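PDB 4ZZ5: Glucanase/chitosanase from Paenibacillus fukuinensis, which probably hydrolyses chitosan and beta-glucans, and of which this piece is the second chitosan-binding module, a beta-sandwich of family CBM32. Local coordinates for residues I20-A23 against G24-G27. Sequence-based numbering, arbitrary orientation.
Sequences IETA and GHEG
The carbonyl oxygen of T22 accepts a hydrogen bond from the backbone nitrogen of H25 (T22 O to H25 N, 3.0 Å), closing a type II beta turn at the surface of the F5/8 type C beta-sandwich, in the loop between strands 15-17 and 39-40. A23 and G24 form its two corners. Glycine suits the second because a side chain at these backbone angles would be jammed against A23 O, whereas A23 has backbone angles ordinary for a non-glycine residue and its CB points away overall.

E26 braces the turn from the residue that follows it. Turned about the CB-CG bond (chi2 86°), its carboxylate folds back over the corner, and OE2 takes the N-H of G24 at 2.9 Å, the nearly straight bond (165°) arriving from above the carboxylate plane. OE2 also lies 3.5 Å from A23 CA, while OE1 forms a salt bridge with K29, so both oxygens are engaged. With an alanine in place of E26, G24 N would probably lose its carboxylate acceptor and K29 its charged mate, leaving the T22-H25 bond to hold the turn.

I20 supplies the apolar flank: its CG2 rests 3.9 Å from E26 CA, and CD1 meets the aliphatic CG of E26. A branched aliphatic residue fits, covering backbone and methylene without competing for polar groups.

The H25 imidazole suits its place by offering ND1 for a weak hydrogen bond to R38 O and a flat ring beside the E21 carboxylate, which is tilted 33° from it. The extended E21 chain carries OE2 to a hydrogen bond with Y43 OH; both residues also bond through their backbones to A40. T22 reaches the same ring, its CG2 methyl approaching obliquely, 3.7 Å from H25 CD2.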
loop_
_atom_site.group_PDB
_atom_site.type_symbol
_atom_site.label_atom_id
_atom_site.label_comp_id
_atom_site.label_asym_id
_atom_site.label_seq_id
_atom_site.Cartn_x
_atom_site.Cartn_y
_atom_site.Cartn_z
ATOM N N ILE A 20 1.123 -10.905 -7.512
ATOM C CA ILE A 20 0.700 -11.699 -6.330
ATOM C C ILE A 20 1.539 -12.953 -6.254
ATOM O O ILE A 20 2.010 -13.509 -7.248
ATOM C CB ILE A 20 -0.735 -12.032 -6.332
ATOM C CG1 ILE A 20 -1.093 -13.135 -7.323
ATOM C CG2 ILE A 20 -1.606 -10.785 -6.411
ATOM C CD1 ILE A 20 -2.522 -13.608 -7.228
ATOM N N GLU A 21 1.764 -13.401 -5.040
ATOM C CA GLU A 21 2.599 -14.605 -4.835
ATOM C C GLU A 21 1.820 -15.823 -5.198
ATOM O O GLU A 21 2.479 -16.738 -5.814
ATOM C CB GLU A 21 2.926 -14.654 -3.371
ATOM C CG GLU A 21 3.784 -15.855 -2.841
ATOM C CD GLU A 21 3.923 -15.745 -1.264
ATOM O OE1 GLU A 21 2.931 -15.609 -0.569
ATOM O OE2 GLU A 21 4.988 -15.872 -0.700
ATOM N N THR A 22 0.588 -15.897 -4.857
ATOM C CA THR A 22 -0.258 -17.123 -4.952
ATOM C C THR A 22 -1.708 -16.704 -4.833
ATOM O O THR A 22 -1.980 -15.637 -4.193
ATOM C CB THR A 22 0.155 -18.116 -3.821
ATOM O OG1 THR A 22 -0.346 -19.384 -4.151
ATOM C CG2 THR A 22 -0.283 -17.781 -2.570
ATOM N N ALA A 23 -2.706 -17.468 -5.300
ATOM C CA ALA A 23 -4.020 -17.259 -5.038
ATOM C C ALA A 23 -4.254 -17.175 -3.540
ATOM O O ALA A 23 -3.664 -17.980 -2.762
ATOM C CB ALA A 23 -4.953 -18.304 -5.629
ATOM N N GLY A 24 -5.111 -16.311 -3.071
ATOM C CA GLY A 24 -5.308 -16.055 -1.665
ATOM C C GLY A 24 -4.423 -14.936 -1.045
ATOM O O GLY A 24 -4.682 -14.510 0.064
ATOM N N HIS A 25 -3.418 -14.504 -1.801
ATOM C CA HIS A 25 -2.563 -13.385 -1.422
ATOM C C HIS A 25 -2.812 -12.128 -2.287
ATOM O O HIS A 25 -1.828 -11.368 -2.500
ATOM C CB HIS A 25 -1.128 -13.776 -1.338
ATOM C CG HIS A 25 -0.721 -14.518 -0.098
ATOM N ND1 HIS A 25 -1.289 -14.482 1.103
ATOM C CD2 HIS A 25 0.398 -15.302 0.069
ATOM C CE1 HIS A 25 -0.623 -15.242 2.004
ATOM N NE2 HIS A 25 0.385 -15.729 1.371
ATOM N N GLU A 26 -4.009 -11.942 -2.787
ATOM C CA GLU A 26 -4.311 -10.801 -3.621
ATOM C C GLU A 26 -4.417 -9.502 -2.800
ATOM O O GLU A 26 -4.455 -9.488 -1.555
ATOM C CB GLU A 26 -5.626 -11.001 -4.294
ATOM C CG GLU A 26 -5.735 -12.307 -5.117
ATOM C CD GLU A 26 -6.150 -13.526 -4.322
ATOM O OE1 GLU A 26 -6.359 -13.464 -3.126
ATOM O OE2 GLU A 26 -6.287 -14.598 -5.045
ATOM N N GLY A 27 -4.452 -8.378 -3.550
ATOM C CA GLY A 27 -4.515 -7.042 -2.899
ATOM C C GLY A 27 -5.665 -6.828 -1.999
ATOM O O GLY A 27 -5.575 -6.159 -1.001
#